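Local coordinates for protein lipase (Photobacterium sp. M37, PDB 2ORY) that probably hydrolyses triacylglycerols as a cold-adapted alpha/beta-hydrolase of the class 3 lipase family, at residues S98-M110 and L270-Y283. Sequence-based numbering, arbitrary orientation.
Sequences SDWLFNDFMVSAM and LIRAMIAETKGKKY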
# COMPACT_ATOMS: atom_id res chain seq x y z
N SER A 98 -5.07 -9.42 -11.70
CA SER A 98 -6.37 -9.60 -12.35
C SER A 98 -7.43 -10.11 -11.38
O SER A 98 -8.61 -9.77 -11.49
CB SER A 98 -6.25 -10.56 -13.55
OG SER A 98 -7.44 -10.60 -14.30
N ASP A 99 -7.01 -10.91 -10.40
CA ASP A 99 -7.95 -11.45 -9.43
C ASP A 99 -8.34 -10.48 -8.32
O ASP A 99 -9.53 -10.25 -8.13
CB ASP A 99 -7.40 -12.74 -8.80
CG ASP A 99 -7.28 -13.89 -9.82
OD1 ASP A 99 -7.59 -13.66 -11.01
OD2 ASP A 99 -6.86 -15.00 -9.44
N TRP A 100 -7.38 -9.91 -7.59
CA TRP A 100 -7.72 -9.00 -6.50
C TRP A 100 -8.06 -7.57 -6.94
O TRP A 100 -8.74 -6.85 -6.20
CB TRP A 100 -6.63 -8.97 -5.42
CG TRP A 100 -5.32 -8.41 -5.85
CD1 TRP A 100 -4.24 -9.12 -6.31
CD2 TRP A 100 -4.95 -7.02 -5.93
NE1 TRP A 100 -3.23 -8.25 -6.66
CE2 TRP A 100 -3.63 -6.96 -6.44
CE3 TRP A 100 -5.60 -5.82 -5.61
CZ2 TRP A 100 -2.95 -5.74 -6.65
CZ3 TRP A 100 -4.92 -4.61 -5.81
CH2 TRP A 100 -3.61 -4.59 -6.33
N LEU A 101 -7.60 -7.15 -8.11
CA LEU A 101 -7.89 -5.80 -8.60
C LEU A 101 -9.03 -5.76 -9.64
O LEU A 101 -10.07 -5.15 -9.39
CB LEU A 101 -6.61 -5.17 -9.18
CG LEU A 101 -6.81 -3.76 -9.77
CD1 LEU A 101 -7.09 -2.79 -8.63
CD2 LEU A 101 -5.57 -3.33 -10.55
N PHE A 102 -8.86 -6.41 -10.78
CA PHE A 102 -9.91 -6.40 -11.80
C PHE A 102 -11.27 -6.96 -11.34
O PHE A 102 -12.31 -6.49 -11.77
CB PHE A 102 -9.48 -7.20 -13.04
CG PHE A 102 -8.38 -6.57 -13.84
CD1 PHE A 102 -7.69 -5.46 -13.37
CD2 PHE A 102 -8.03 -7.10 -15.07
CE1 PHE A 102 -6.67 -4.88 -14.11
CE2 PHE A 102 -7.01 -6.54 -15.83
CZ PHE A 102 -6.33 -5.42 -15.35
N ASN A 103 -11.26 -7.97 -10.48
CA ASN A 103 -12.53 -8.55 -10.03
C ASN A 103 -13.10 -7.94 -8.74
O ASN A 103 -13.92 -8.56 -8.07
CB ASN A 103 -12.37 -10.06 -9.86
CG ASN A 103 -12.32 -10.79 -11.17
OD1 ASN A 103 -13.34 -11.24 -11.69
ND2 ASN A 103 -11.12 -10.89 -11.73
N ASP A 104 -12.68 -6.73 -8.41
CA ASP A 104 -13.17 -6.06 -7.20
C ASP A 104 -14.60 -5.49 -7.36
O ASP A 104 -14.80 -4.43 -7.95
CB ASP A 104 -12.21 -4.94 -6.82
CG ASP A 104 -12.49 -4.35 -5.46
OD1 ASP A 104 -11.68 -3.52 -5.01
OD2 ASP A 104 -13.52 -4.71 -4.85
N PHE A 105 -15.59 -6.19 -6.82
CA PHE A 105 -16.98 -5.74 -6.91
C PHE A 105 -17.21 -4.47 -6.12
O PHE A 105 -18.01 -3.62 -6.50
CB PHE A 105 -17.93 -6.78 -6.32
CG PHE A 105 -18.40 -7.82 -7.27
CD1 PHE A 105 -17.55 -8.84 -7.67
CD2 PHE A 105 -19.71 -7.82 -7.71
CE1 PHE A 105 -18.01 -9.85 -8.51
CE2 PHE A 105 -20.19 -8.82 -8.55
CZ PHE A 105 -19.33 -9.84 -8.94
N MET A 106 -16.50 -4.38 -5.00
CA MET A 106 -16.64 -3.28 -4.05
C MET A 106 -16.25 -1.86 -4.44
O MET A 106 -16.21 -0.98 -3.58
CB MET A 106 -15.91 -3.65 -2.76
CG MET A 106 -16.82 -3.78 -1.55
SD MET A 106 -16.83 -5.44 -0.82
CE MET A 106 -15.26 -5.52 -0.18
N VAL A 107 -15.95 -1.61 -5.71
CA VAL A 107 -15.62 -0.25 -6.09
C VAL A 107 -16.81 0.39 -6.78
O VAL A 107 -16.80 1.59 -7.05
CB VAL A 107 -14.37 -0.17 -7.02
CG1 VAL A 107 -13.11 -0.52 -6.22
CG2 VAL A 107 -14.53 -1.09 -8.24
N SER A 108 -17.85 -0.40 -7.04
CA SER A 108 -19.04 0.15 -7.70
C SER A 108 -19.93 0.90 -6.71
O SER A 108 -20.75 1.72 -7.11
CB SER A 108 -19.83 -0.94 -8.42
OG SER A 108 -20.02 -2.07 -7.59
N ALA A 109 -19.76 0.62 -5.42
CA ALA A 109 -20.53 1.29 -4.37
C ALA A 109 -19.53 2.13 -3.58
O ALA A 109 -18.37 1.75 -3.43
CB ALA A 109 -21.20 0.24 -3.45
N MET A 110 -19.97 3.28 -3.06
CA MET A 110 -19.06 4.15 -2.31
C MET A 110 -19.65 4.68 -1.01
O MET A 110 -20.87 4.73 -0.84
CB MET A 110 -18.63 5.35 -3.18
CG MET A 110 -18.00 4.96 -4.50
SD MET A 110 -17.47 6.35 -5.52
CE MET A 110 -15.76 6.63 -4.86
N LEU A 270 -12.71 -7.97 -18.68
CA LEU A 270 -12.68 -7.46 -17.30
C LEU A 270 -12.41 -5.95 -17.30
O LEU A 270 -13.06 -5.21 -16.56
CB LEU A 270 -11.61 -8.18 -16.47
CG LEU A 270 -12.03 -9.51 -15.84
CD1 LEU A 270 -10.84 -10.30 -15.33
CD2 LEU A 270 -12.97 -9.21 -14.72
N ILE A 271 -11.48 -5.50 -18.14
CA ILE A 271 -11.18 -4.08 -18.23
C ILE A 271 -12.45 -3.30 -18.60
O ILE A 271 -12.77 -2.30 -17.95
CB ILE A 271 -10.11 -3.79 -19.30
CG1 ILE A 271 -8.79 -4.44 -18.92
CG2 ILE A 271 -9.93 -2.29 -19.46
CD1 ILE A 271 -8.17 -3.82 -17.73
N ARG A 272 -13.15 -3.74 -19.64
CA ARG A 272 -14.39 -3.06 -20.05
C ARG A 272 -15.42 -3.09 -18.93
O ARG A 272 -16.12 -2.10 -18.72
CB ARG A 272 -14.99 -3.69 -21.31
CG ARG A 272 -14.17 -3.47 -22.58
CD ARG A 272 -15.00 -3.71 -23.82
NE ARG A 272 -15.62 -5.04 -23.84
CZ ARG A 272 -14.95 -6.17 -24.09
NH1 ARG A 272 -13.65 -6.13 -24.33
NH2 ARG A 272 -15.59 -7.33 -24.11
N ALA A 273 -15.53 -4.20 -18.22
CA ALA A 273 -16.47 -4.25 -17.11
C ALA A 273 -16.08 -3.22 -16.02
O ALA A 273 -16.94 -2.52 -15.50
CB ALA A 273 -16.52 -5.65 -16.53
N MET A 274 -14.79 -3.13 -15.70
CA MET A 274 -14.29 -2.16 -14.71
C MET A 274 -14.66 -0.73 -15.12
O MET A 274 -15.09 0.08 -14.29
CB MET A 274 -12.77 -2.23 -14.58
CG MET A 274 -12.21 -3.47 -13.90
SD MET A 274 -10.45 -3.73 -14.27
CE MET A 274 -9.69 -2.48 -13.21
N ILE A 275 -14.48 -0.42 -16.41
CA ILE A 275 -14.79 0.93 -16.90
C ILE A 275 -16.28 1.15 -16.74
O ILE A 275 -16.71 2.15 -16.16
CB ILE A 275 -14.37 1.08 -18.39
CG1 ILE A 275 -12.84 1.05 -18.50
CG2 ILE A 275 -14.92 2.39 -18.99
CD1 ILE A 275 -12.33 1.02 -19.95
N ALA A 276 -17.07 0.20 -17.22
CA ALA A 276 -18.52 0.28 -17.08
C ALA A 276 -19.00 0.46 -15.62
O ALA A 276 -19.85 1.30 -15.34
CB ALA A 276 -19.15 -0.97 -17.67
N GLU A 277 -18.45 -0.32 -14.70
CA GLU A 277 -18.91 -0.22 -13.31
C GLU A 277 -18.42 0.99 -12.51
O GLU A 277 -19.00 1.30 -11.47
CB GLU A 277 -18.60 -1.51 -12.54
CG GLU A 277 -19.23 -2.79 -13.17
CD GLU A 277 -20.77 -2.82 -13.14
OE1 GLU A 277 -21.38 -2.49 -12.09
OE2 GLU A 277 -21.38 -3.19 -14.18
N THR A 278 -17.37 1.67 -12.96
CA THR A 278 -16.87 2.84 -12.24
C THR A 278 -17.12 4.14 -13.01
O THR A 278 -16.66 5.22 -12.64
CB THR A 278 -15.39 2.70 -11.93
OG1 THR A 278 -14.66 2.45 -13.13
CG2 THR A 278 -15.17 1.55 -10.96
N LYS A 279 -17.86 4.03 -14.11
CA LYS A 279 -18.21 5.18 -14.92
C LYS A 279 -19.06 6.15 -14.10
O LYS A 279 -20.08 5.77 -13.53
CB LYS A 279 -19.01 4.71 -16.14
CG LYS A 279 -19.39 5.81 -17.12
CD LYS A 279 -19.91 5.22 -18.45
CE LYS A 279 -20.16 6.31 -19.49
NZ LYS A 279 -20.57 5.77 -20.82
N GLY A 280 -18.65 7.42 -14.06
CA GLY A 280 -19.39 8.41 -13.32
C GLY A 280 -19.01 8.50 -11.86
O GLY A 280 -19.51 9.36 -11.14
N LYS A 281 -18.13 7.61 -11.40
CA LYS A 281 -17.70 7.61 -10.00
C LYS A 281 -16.65 8.69 -9.71
O LYS A 281 -16.41 9.03 -8.56
CB LYS A 281 -17.11 6.24 -9.63
CG LYS A 281 -18.05 5.32 -8.90
CD LYS A 281 -19.20 4.90 -9.76
CE LYS A 281 -20.00 3.84 -9.05
NZ LYS A 281 -21.16 3.41 -9.87
N LYS A 282 -16.03 9.19 -10.77
CA LYS A 282 -15.01 10.22 -10.68
C LYS A 282 -13.82 9.82 -9.81
O LYS A 282 -13.29 10.63 -9.04
CB LYS A 282 -15.63 11.52 -10.17
CG LYS A 282 -16.73 12.06 -11.07
CD LYS A 282 -17.15 13.46 -10.65
CE LYS A 282 -17.70 13.52 -9.23
NZ LYS A 282 -18.10 14.92 -8.84
N TYR A 283 -13.40 8.56 -9.95
CA TYR A 283 -12.26 8.02 -9.21
C TYR A 283 -11.02 8.77 -9.66
O TYR A 283 -10.83 8.99 -10.86
CB TYR A 283 -12.11 6.51 -9.50
CG TYR A 283 -12.89 5.62 -8.56
CD1 TYR A 283 -14.02 4.92 -8.99
CD2 TYR A 283 -12.51 5.49 -7.22
CE1 TYR A 283 -14.75 4.12 -8.11
CE2 TYR A 283 -13.23 4.69 -6.33
CZ TYR A 283 -14.35 4.01 -6.78
OH TYR A 283 -15.04 3.22 -5.92
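Phe102 lies against Leu270, Ile271 and Met274 in an apolar helix-to-helix contact beside the central alpha/beta-hydrolase sheet. Helix 97-102, which follows sheet strand 84-90, and the segment after it pack on helix 265-278 and its closing type II turn, Thr278 to Lys281. The two helical pieces run nearly parallel, 18° apart. Met274 SD stands 3.9 Å from the centroid of the Phe102 ring, obliquely, in a Met-aromatic contact. The bend at Met274 chi3 (76°) brings CE close to CD1 and CE1 of the same ring. At the far end of the ring, Phe102 CZ meets Ile271 CD1 at 3.4 Å. Leu270 crosses the Asn103 side chain at about a right angle, with CD1 3.7 Å from Asn103 ND2. That amide is held by a bond from ND2 to Ser98 O (2.8 Å). Ser98 OG touches Leu270 CD1 and is hydrogen-bonded to Gln267.

Further along, Tyr283 OH donates to Val107 O at 2.7 Å, in the carbonyl plane and on a lone pair. Val107 O lies at the edge of the Tyr283 ring. Met110 approaches from the opposite direction in a second, oblique Met-aromatic contact, its CE 3.5 Å from Tyr283 CE2. Lys281 CG packs on Met110 SD at 3.6 Å.

Helix 244-247 touches Met274 and Thr278. Strand 124-126, which pairs with strand 110-112, touches Val107 and Tyr283, and helix 127-138 packs on Val107.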